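Local atomic coordinates of uncharacterized protein (Bombyx mori, PDB entry 5AZ0), a protein that probably reduces aldehydes and ketones with a nicotinamide cofactor, as an aldo-keto reductase of the silkworm. Residues M136-S141 and V313-W318; V174-I179 and Y324-V329. All blocks are in the same frame, centred on the assembly; numbering follows the deposited sequence.

Overall arrangement
The two contacts illustrate how one C-terminal tail can be fastened to the loops that follow successive strands of a barrel. In contact 1 the tail at 313-318 packs on the loop after strand 133-136; in contact 2 its continuation, 324-329, packs on the turn that follows the neighbouring strand 172-175. Their centres lie about 8 Å apart, and a probable hydrogen bond from Asn-176 ND2 to His-137 O (3.1 Å) joins them. Contact 1 is buried and held by aromatic and apolar side chains, with no hydrogen bond across it. Contact 2, only partly buried, combines proline packing with a single side-chain-to-backbone hydrogen bond, and its tail segment runs on into exposed residues.

Contact 1: M136-S141 and V313-W318; sequences MHWPMS and VRPLFW. With ACT (acetate ion), chain G.
Trp-138 and Trp-318 meet as a T-shaped pair, the six-membered ring of Trp-318 turning its edge to the face of the five-membered ring of Trp-138. The planes stand at 61° and the centroids 4.8 Å apart. The touching atom is Trp-318 CZ3, which lies 3.5 Å from Trp-138 CE2, off centre over that atom, with NE1 and CZ2 the next nearest ring atoms. Farther along the same indole, Pro-315 CG approaches Trp-138 CH2 at 3.9 Å, so the tail holds the Trp-138 ring at two places.

Met-140 reaches Trp-318 instead. Its chain bends at chi2 (90°) and again at chi3 (60°), which curls the terminal methyl inward until CE rests 3.4 Å from Trp-318 CE3, close to CD2 as well. On the tail itself, Phe-317 CE1 sits over the centre of one face of the Trp-318 indole. A short 3-10 turn, closed by Trp-318 N to Pro-315 O at 3.0 Å, brings the proline and the tryptophan together so that both can reach Trp-138. Just before the proline, Arg-314 points away from this apolar patch. Its NE, at 2.6 Å from OXT, and its NH2, bonded to O, grip both oxygens of an acetate probably taken from the crystallisation liquor, which Arg-311 N also binds.

In the second shell, Trp-106 meets Trp-138 with ring planes nearly perpendicular, Tyr-223 touches that same indole, and Glu-199 accepts a hydrogen bond from Val-313 N. Such an arrangement, an aromatic loop just past a parallel strand covered by a segment from beyond the last barrel helix, is characteristic of the aldo-keto reductase (beta/alpha)8 barrel, whose C-terminal loop closes over the strand ends and commonly shapes the substrate pocket.

Contact 2: V174-I179 and Y324-V329; sequences VSNFNI and YPFDVV
At the turn from barrel strand 172-175 into helix 179-188, Asn-178 and Asn-176 receive Pro-325 of the C-terminal tail. Asn-178 ND2 donates to Pro-325 O at 2.9 Å; the bond is nearly straight (171°), uses a lone pair in the carbonyl plane, and lies almost within the plane of the amide. Asn-178 is the N-cap of the helix, and its other amide atom, OD1, accepts from Gln-181 N. With CG between the backbone N and the carbonyl carbon (chi1 64°), the amide is placed to serve helix start and tail together, its rotation fixed by two bonds. With the amide cut back to a methyl, as in an alanine here, the Pro-325 carbonyl would probably lose its donor and the backbone N of Gln-181 its cap.

This is the end of the fifth strand of the (beta/alpha)8 barrel, in the Ser-Asn-Phe sequence Ser-175 to Phe-177. There the backbone of Asn-176 turns with positive phi, and Pro-325 CB packs against Asn-176 O at 3.2 Å. Asn-176 OD1, hydrogen-bonded to Tyr-223 OH, lies 4.0 Å from Phe-326 CZ, at the edge of a ring standing 86° from the amide plane. Pro-325 CG lies over one face of that ring, and Arg-311 forms a cation-pi contact with it.

Contact 1: M136-S141 and V313-W318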
ATOM      1  N   MET A 136      -4.297   7.024  -6.822  1.00 21.18           N
ATOM      2  CA  MET A 136      -4.564   8.258  -6.137  1.00 19.43           C
ATOM      3  C   MET A 136      -4.216   8.111  -4.697  1.00 20.57           C
ATOM      4  O   MET A 136      -4.840   7.347  -3.929  1.00 23.16           O
ATOM      5  CB  MET A 136      -5.998   8.703  -6.394  1.00 22.79           C
ATOM      6  CG  MET A 136      -6.225  10.199  -6.031  1.00 21.03           C
ATOM      7  SD  MET A 136      -7.958  10.711  -6.085  1.00 21.72           S
ATOM      8  CE  MET A 136      -8.617   9.953  -7.585  1.00 19.15           C
ATOM      9  N   HIS A 137      -3.065   8.699  -4.308  1.00 20.62           N
ATOM     10  CA  HIS A 137      -2.493   8.435  -2.989  1.00 20.53           C
ATOM     11  C   HIS A 137      -3.478   8.789  -1.840  1.00 21.63           C
ATOM     12  O   HIS A 137      -3.616   8.024  -0.925  1.00 20.45           O
ATOM     13  CB  HIS A 137      -1.188   9.162  -2.825  1.00 21.47           C
ATOM     14  CG  HIS A 137      -0.236   8.502  -1.908  1.00 21.22           C
ATOM     15  ND1 HIS A 137       1.121   8.514  -2.140  1.00 23.23           N
ATOM     16  CD2 HIS A 137      -0.421   7.787  -0.780  1.00 23.96           C
ATOM     17  CE1 HIS A 137       1.732   7.840  -1.179  1.00 24.21           C
ATOM     18  NE2 HIS A 137       0.818   7.368  -0.348  1.00 23.61           N
ATOM     19  N   TRP A 138      -4.166   9.928  -1.966  1.00 23.86           N
ATOM     20  CA  TRP A 138      -5.234  10.329  -1.039  1.00 21.77           C
ATOM     21  C   TRP A 138      -6.301  11.008  -1.799  1.00 20.79           C
ATOM     22  O   TRP A 138      -6.044  11.539  -2.873  1.00 20.11           O
ATOM     23  CB  TRP A 138      -4.742  11.303   0.036  1.00 22.50           C
ATOM     24  CG  TRP A 138      -3.779  10.687   0.927  1.00 21.30           C
ATOM     25  CD1 TRP A 138      -2.463  10.502   0.690  1.00 21.86           C
ATOM     26  CD2 TRP A 138      -4.033  10.149   2.242  1.00 25.32           C
ATOM     27  NE1 TRP A 138      -1.854   9.895   1.799  1.00 21.75           N
ATOM     28  CE2 TRP A 138      -2.813   9.642   2.741  1.00 23.10           C
ATOM     29  CE3 TRP A 138      -5.168  10.077   3.052  1.00 27.45           C
ATOM     30  CZ2 TRP A 138      -2.701   9.039   3.992  1.00 25.82           C
ATOM     31  CZ3 TRP A 138      -5.070   9.457   4.316  1.00 24.17           C
ATOM     32  CH2 TRP A 138      -3.844   8.945   4.769  1.00 27.55           C
ATOM     33  N   PRO A 139      -7.535  11.015  -1.254  1.00 21.10           N
ATOM     34  CA  PRO A 139      -8.652  11.646  -1.928  1.00 21.26           C
ATOM     35  C   PRO A 139      -8.631  13.209  -1.859  1.00 21.56           C
ATOM     36  O   PRO A 139      -9.346  13.893  -2.638  1.00 23.81           O
ATOM     37  CB  PRO A 139      -9.876  11.011  -1.219  1.00 22.85           C
ATOM     38  CG  PRO A 139      -9.388  10.639   0.096  1.00 23.66           C
ATOM     39  CD  PRO A 139      -7.962  10.241  -0.073  1.00 23.49           C
ATOM     40  N   MET A 140      -7.824  13.773  -0.968  1.00 22.70           N
ATOM     41  CA  MET A 140      -7.741  15.253  -0.823  1.00 25.26           C
ATOM     42  C   MET A 140      -6.889  15.853  -1.966  1.00 27.14           C
ATOM     43  O   MET A 140      -5.976  15.205  -2.499  1.00 26.68           O
ATOM     44  CB  MET A 140      -7.150  15.672   0.522  1.00 23.50           C
ATOM     45  CG  MET A 140      -7.788  15.018   1.715  1.00 22.93           C
ATOM     46  SD  MET A 140      -7.065  13.469   2.241  1.00 26.19           S
ATOM     47  CE  MET A 140      -5.361  13.781   2.673  1.00 23.85           C
ATOM     48  N   SER A 141      -7.240  17.081  -2.312  1.00 25.64           N
ATOM     49  CA  SER A 141      -6.561  17.914  -3.266  1.00 27.40           C
ATOM     50  C   SER A 141      -6.024  19.144  -2.523  1.00 30.55           C
ATOM     51  O   SER A 141      -6.803  20.025  -2.166  1.00 27.51           O
ATOM     52  CB  SER A 141      -7.541  18.342  -4.316  1.00 26.37           C
ATOM     53  OG  SER A 141      -8.563  19.225  -3.788  1.00 26.94           O
ATOM     54  N   VAL A 313      -2.350   4.951  11.386  1.00 35.91           N
ATOM     55  CA  VAL A 313      -1.977   6.102  10.500  1.00 36.09           C
ATOM     56  C   VAL A 313      -3.125   7.106  10.376  1.00 32.02           C
ATOM     57  O   VAL A 313      -4.100   6.866   9.662  1.00 32.47           O
ATOM     58  CB  VAL A 313      -1.521   5.608   9.080  1.00 36.41           C
ATOM     59  CG1 VAL A 313      -1.223   6.784   8.147  1.00 37.61           C
ATOM     60  CG2 VAL A 313      -0.299   4.693   9.180  1.00 33.29           C
ATOM     61  N   ARG A 314      -3.031   8.214  11.100  1.00 36.31           N
ATOM     62  CA  ARG A 314      -4.163   9.157  11.227  1.00 35.59           C
ATOM     63  C   ARG A 314      -3.575  10.530  11.185  1.00 35.82           C
ATOM     64  O   ARG A 314      -3.162  11.092  12.177  1.00 35.28           O
ATOM     65  CB  ARG A 314      -4.994   8.927  12.502  1.00 35.77           C
ATOM     66  CG  ARG A 314      -6.226   9.855  12.605  1.00 39.10           C
ATOM     67  CD  ARG A 314      -6.950   9.756  13.968  1.00 41.48           C
ATOM     68  NE  ARG A 314      -7.556   8.438  14.158  1.00 45.29           N
ATOM     69  CZ  ARG A 314      -8.764   8.065  13.746  1.00 41.47           C
ATOM     70  NH1 ARG A 314      -9.565   8.907  13.120  1.00 48.37           N
ATOM     71  NH2 ARG A 314      -9.187   6.837  14.005  1.00 40.94           N
ATOM     72  N   PRO A 315      -3.419  11.042   9.983  1.00 40.65           N
ATOM     73  CA  PRO A 315      -2.682  12.280   9.850  1.00 35.56           C
ATOM     74  C   PRO A 315      -3.603  13.457  10.185  1.00 36.19           C
ATOM     75  O   PRO A 315      -4.338  13.944   9.325  1.00 27.59           O
ATOM     76  CB  PRO A 315      -2.205  12.236   8.384  1.00 41.01           C
ATOM     77  CG  PRO A 315      -3.181  11.361   7.696  1.00 41.72           C
ATOM     78  CD  PRO A 315      -3.728  10.404   8.694  1.00 40.07           C
ATOM     79  N   LEU A 316      -3.517  13.932  11.438  1.00 41.03           N
ATOM     80  CA  LEU A 316      -4.492  14.923  11.961  1.00 39.94           C
ATOM     81  C   LEU A 316      -4.433  16.225  11.249  1.00 34.60           C
ATOM     82  O   LEU A 316      -5.475  16.836  11.038  1.00 38.17           O
ATOM     83  CB  LEU A 316      -4.321  15.126  13.481  1.00 43.34           C
ATOM     84  CG  LEU A 316      -4.745  13.824  14.212  1.00 50.30           C
ATOM     85  CD1 LEU A 316      -4.104  13.732  15.587  1.00 55.12           C
ATOM     86  CD2 LEU A 316      -6.280  13.611  14.242  1.00 49.68           C
ATOM     87  N   PHE A 317      -3.239  16.621  10.783  1.00 34.78           N
ATOM     88  CA  PHE A 317      -3.098  17.831   9.906  1.00 32.73           C
ATOM     89  C   PHE A 317      -3.949  17.845   8.656  1.00 31.46           C
ATOM     90  O   PHE A 317      -4.168  18.901   8.137  1.00 33.09           O
ATOM     91  CB  PHE A 317      -1.651  18.108   9.527  1.00 36.81           C
ATOM     92  CG  PHE A 317      -0.869  16.880   9.162  1.00 36.59           C
ATOM     93  CD1 PHE A 317      -0.907  16.375   7.865  1.00 35.80           C
ATOM     94  CD2 PHE A 317      -0.076  16.263  10.095  1.00 32.36           C
ATOM     95  CE1 PHE A 317      -0.188  15.233   7.535  1.00 34.83           C
ATOM     96  CE2 PHE A 317       0.638  15.128   9.773  1.00 38.15           C
ATOM     97  CZ  PHE A 317       0.570  14.596   8.485  1.00 36.77           C
ATOM     98  N   TRP A 318      -4.494  16.690   8.191  1.00 28.77           N
ATOM     99  CA  TRP A 318      -5.391  16.740   7.032  1.00 26.86           C
ATOM    100  C   TRP A 318      -6.865  16.775   7.327  1.00 26.82           C
ATOM    101  O   TRP A 318      -7.658  16.967   6.390  1.00 26.14           O
ATOM    102  CB  TRP A 318      -5.064  15.564   6.061  1.00 29.28           C
ATOM    103  CG  TRP A 318      -3.733  15.739   5.325  1.00 31.44           C
ATOM    104  CD1 TRP A 318      -3.160  16.927   4.903  1.00 34.09           C
ATOM    105  CD2 TRP A 318      -2.842  14.705   4.900  1.00 32.50           C
ATOM    106  NE1 TRP A 318      -1.977  16.675   4.247  1.00 32.41           N
ATOM    107  CE2 TRP A 318      -1.750  15.333   4.230  1.00 30.86           C
ATOM    108  CE3 TRP A 318      -2.871  13.316   4.974  1.00 32.37           C
ATOM    109  CZ2 TRP A 318      -0.706  14.621   3.672  1.00 28.34           C
ATOM    110  CZ3 TRP A 318      -1.806  12.586   4.401  1.00 35.23           C
ATOM    111  CH2 TRP A 318      -0.732  13.267   3.753  1.00 30.92           C
TER
HETATM  112  C   ACT G 406      -6.596   6.200  16.430  1.00 58.79           C
HETATM  113  O   ACT G 406      -7.699   5.582  16.212  1.00 43.88           O
HETATM  114  OXT ACT G 406      -6.033   7.088  15.718  1.00 59.67           O
HETATM  115  CH3 ACT G 406      -5.823   5.814  17.610  1.00 58.28           C

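Contact 2: V174-I179 and Y324-V329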
ATOM      1  N   VAL A 174      -7.054   3.458  -6.183  1.00 19.77           N
ATOM      2  CA  VAL A 174      -7.080   4.509  -5.186  1.00 20.02           C
ATOM      3  C   VAL A 174      -6.471   4.047  -3.918  1.00 18.61           C
ATOM      4  O   VAL A 174      -6.201   2.868  -3.693  1.00 19.57           O
ATOM      5  CB  VAL A 174      -8.543   5.064  -4.949  1.00 20.95           C
ATOM      6  CG1 VAL A 174      -9.136   5.654  -6.223  1.00 19.92           C
ATOM      7  CG2 VAL A 174      -9.502   3.973  -4.392  1.00 21.31           C
ATOM      8  N   SER A 175      -6.261   4.993  -3.043  1.00 20.15           N
ATOM      9  CA  SER A 175      -5.750   4.701  -1.757  1.00 21.09           C
ATOM     10  C   SER A 175      -6.434   5.626  -0.720  1.00 22.60           C
ATOM     11  O   SER A 175      -6.695   6.769  -0.965  1.00 21.59           O
ATOM     12  CB  SER A 175      -4.254   4.916  -1.758  1.00 23.89           C
ATOM     13  OG  SER A 175      -3.669   4.525  -0.536  1.00 23.23           O
ATOM     14  N   ASN A 176      -6.695   5.074   0.450  1.00 21.03           N
ATOM     15  CA  ASN A 176      -7.368   5.774   1.518  1.00 21.99           C
ATOM     16  C   ASN A 176      -8.750   6.309   1.206  1.00 22.37           C
ATOM     17  O   ASN A 176      -9.092   7.374   1.679  1.00 26.42           O
ATOM     18  CB  ASN A 176      -6.503   6.874   2.049  1.00 21.97           C
ATOM     19  CG  ASN A 176      -5.157   6.377   2.542  1.00 23.89           C
ATOM     20  OD1 ASN A 176      -5.054   5.613   3.512  1.00 24.76           O
ATOM     21  ND2 ASN A 176      -4.105   6.844   1.891  1.00 24.22           N
ATOM     22  N   PHE A 177      -9.512   5.598   0.380  1.00 22.06           N
ATOM     23  CA  PHE A 177     -10.854   6.014   0.078  1.00 24.04           C
ATOM     24  C   PHE A 177     -11.727   5.314   1.138  1.00 27.16           C
ATOM     25  O   PHE A 177     -11.536   4.106   1.401  1.00 26.41           O
ATOM     26  CB  PHE A 177     -11.276   5.590  -1.344  1.00 22.95           C
ATOM     27  CG  PHE A 177     -10.973   6.615  -2.422  1.00 20.38           C
ATOM     28  CD1 PHE A 177      -9.762   7.239  -2.475  1.00 20.09           C
ATOM     29  CD2 PHE A 177     -11.925   6.952  -3.343  1.00 20.11           C
ATOM     30  CE1 PHE A 177      -9.545   8.234  -3.411  1.00 19.89           C
ATOM     31  CE2 PHE A 177     -11.719   7.887  -4.304  1.00 19.94           C
ATOM     32  CZ  PHE A 177     -10.509   8.558  -4.314  1.00 20.62           C
ATOM     33  N   ASN A 178     -12.694   6.028   1.721  1.00 23.86           N
ATOM     34  CA  ASN A 178     -13.607   5.386   2.662  1.00 21.53           C
ATOM     35  C   ASN A 178     -14.788   4.808   1.857  1.00 23.02           C
ATOM     36  O   ASN A 178     -14.854   4.943   0.657  1.00 20.09           O
ATOM     37  CB  ASN A 178     -14.064   6.370   3.774  1.00 21.85           C
ATOM     38  CG  ASN A 178     -14.871   7.537   3.239  1.00 20.94           C
ATOM     39  OD1 ASN A 178     -15.577   7.446   2.227  1.00 23.37           O
ATOM     40  ND2 ASN A 178     -14.702   8.674   3.867  1.00 23.07           N
ATOM     41  N   ILE A 179     -15.779   4.215   2.541  1.00 24.36           N
ATOM     42  CA  ILE A 179     -16.796   3.446   1.848  1.00 24.69           C
ATOM     43  C   ILE A 179     -17.681   4.348   1.058  1.00 25.10           C
ATOM     44  O   ILE A 179     -18.087   4.012  -0.082  1.00 23.70           O
ATOM     45  CB  ILE A 179     -17.579   2.537   2.856  1.00 30.21           C
ATOM     46  CG1 ILE A 179     -18.513   1.588   2.120  1.00 32.17           C
ATOM     47  CG2 ILE A 179     -18.344   3.378   3.954  1.00 30.25           C
ATOM     48  CD1 ILE A 179     -19.101   0.514   3.053  1.00 37.04           C
ATOM     49  N   TYR A 324     -10.973  14.510   3.310  1.00 26.12           N
ATOM     50  CA  TYR A 324     -10.321  13.763   4.338  1.00 26.14           C
ATOM     51  C   TYR A 324     -11.169  12.538   4.679  1.00 29.44           C
ATOM     52  O   TYR A 324     -12.390  12.665   4.885  1.00 33.88           O
ATOM     53  CB  TYR A 324     -10.196  14.561   5.580  1.00 28.02           C
ATOM     54  CG  TYR A 324      -9.531  13.828   6.722  1.00 28.53           C
ATOM     55  CD1 TYR A 324      -8.154  13.675   6.774  1.00 29.81           C
ATOM     56  CD2 TYR A 324     -10.265  13.373   7.806  1.00 28.57           C
ATOM     57  CE1 TYR A 324      -7.515  13.041   7.826  1.00 27.36           C
ATOM     58  CE2 TYR A 324      -9.653  12.761   8.877  1.00 28.36           C
ATOM     59  CZ  TYR A 324      -8.276  12.584   8.904  1.00 31.57           C
ATOM     60  OH  TYR A 324      -7.641  11.985  10.010  1.00 28.70           O
ATOM     61  N   PRO A 325     -10.548  11.343   4.701  1.00 31.46           N
ATOM     62  CA  PRO A 325     -11.385  10.134   4.649  1.00 28.28           C
ATOM     63  C   PRO A 325     -11.831   9.596   5.990  1.00 28.80           C
ATOM     64  O   PRO A 325     -12.824   8.911   6.035  1.00 29.75           O
ATOM     65  CB  PRO A 325     -10.481   9.093   3.930  1.00 27.94           C
ATOM     66  CG  PRO A 325      -9.088   9.547   4.282  1.00 31.37           C
ATOM     67  CD  PRO A 325      -9.133  11.065   4.328  1.00 30.06           C
ATOM     68  N   PHE A 326     -11.086   9.875   7.036  1.00 28.15           N
ATOM     69  CA  PHE A 326     -11.328   9.242   8.306  1.00 32.79           C
ATOM     70  C   PHE A 326     -12.304  10.068   9.195  1.00 34.16           C
ATOM     71  O   PHE A 326     -12.607  11.234   8.890  1.00 30.59           O
ATOM     72  CB  PHE A 326     -10.002   9.020   9.018  1.00 29.78           C
ATOM     73  CG  PHE A 326      -8.919   8.415   8.158  1.00 28.16           C
ATOM     74  CD1 PHE A 326      -9.196   7.374   7.237  1.00 31.22           C
ATOM     75  CD2 PHE A 326      -7.613   8.886   8.260  1.00 29.92           C
ATOM     76  CE1 PHE A 326      -8.182   6.818   6.472  1.00 28.59           C
ATOM     77  CE2 PHE A 326      -6.604   8.332   7.508  1.00 30.62           C
ATOM     78  CZ  PHE A 326      -6.892   7.295   6.613  1.00 31.09           C
ATOM     79  N   ASP A 327     -12.757   9.456  10.284  1.00 35.30           N
ATOM     80  CA  ASP A 327     -13.640  10.156  11.274  1.00 42.19           C
ATOM     81  C   ASP A 327     -12.867  11.299  11.870  1.00 36.48           C
ATOM     82  O   ASP A 327     -11.724  11.137  12.166  1.00 36.20           O
ATOM     83  CB  ASP A 327     -14.146   9.199  12.399  1.00 48.63           C
ATOM     84  CG  ASP A 327     -15.282   8.260  11.915  1.00 54.57           C
ATOM     85  OD1 ASP A 327     -15.950   8.550  10.880  1.00 51.95           O
ATOM     86  OD2 ASP A 327     -15.502   7.209  12.566  1.00 71.12           O
ATOM     87  N   VAL A 328     -13.474  12.464  11.980  1.00 38.13           N
ATOM     88  CA  VAL A 328     -12.783  13.637  12.508  1.00 43.49           C
ATOM     89  C   VAL A 328     -12.847  13.654  14.049  1.00 42.57           C
ATOM     90  O   VAL A 328     -13.877  13.351  14.620  1.00 45.44           O
ATOM     91  CB  VAL A 328     -13.428  14.906  11.874  1.00 50.76           C
ATOM     92  CG1 VAL A 328     -12.820  16.213  12.401  1.00 51.37           C
ATOM     93  CG2 VAL A 328     -13.277  14.852  10.343  1.00 47.65           C
ATOM     94  N   VAL A 329     -11.735  13.947  14.710  1.00 44.63           N
ATOM     95  CA  VAL A 329     -11.689  14.241  16.137  1.00 39.59           C
ATOM     96  C   VAL A 329     -11.864  15.756  16.302  1.00 41.97           C
ATOM     97  O   VAL A 329     -11.015  16.530  15.883  1.00 42.57           O
ATOM     98  CB  VAL A 329     -10.361  13.792  16.762  1.00 46.68           C
ATOM     99  CG1 VAL A 329     -10.328  14.093  18.269  1.00 49.40           C
ATOM    100  CG2 VAL A 329     -10.134  12.290  16.538  1.00 47.80           C
TER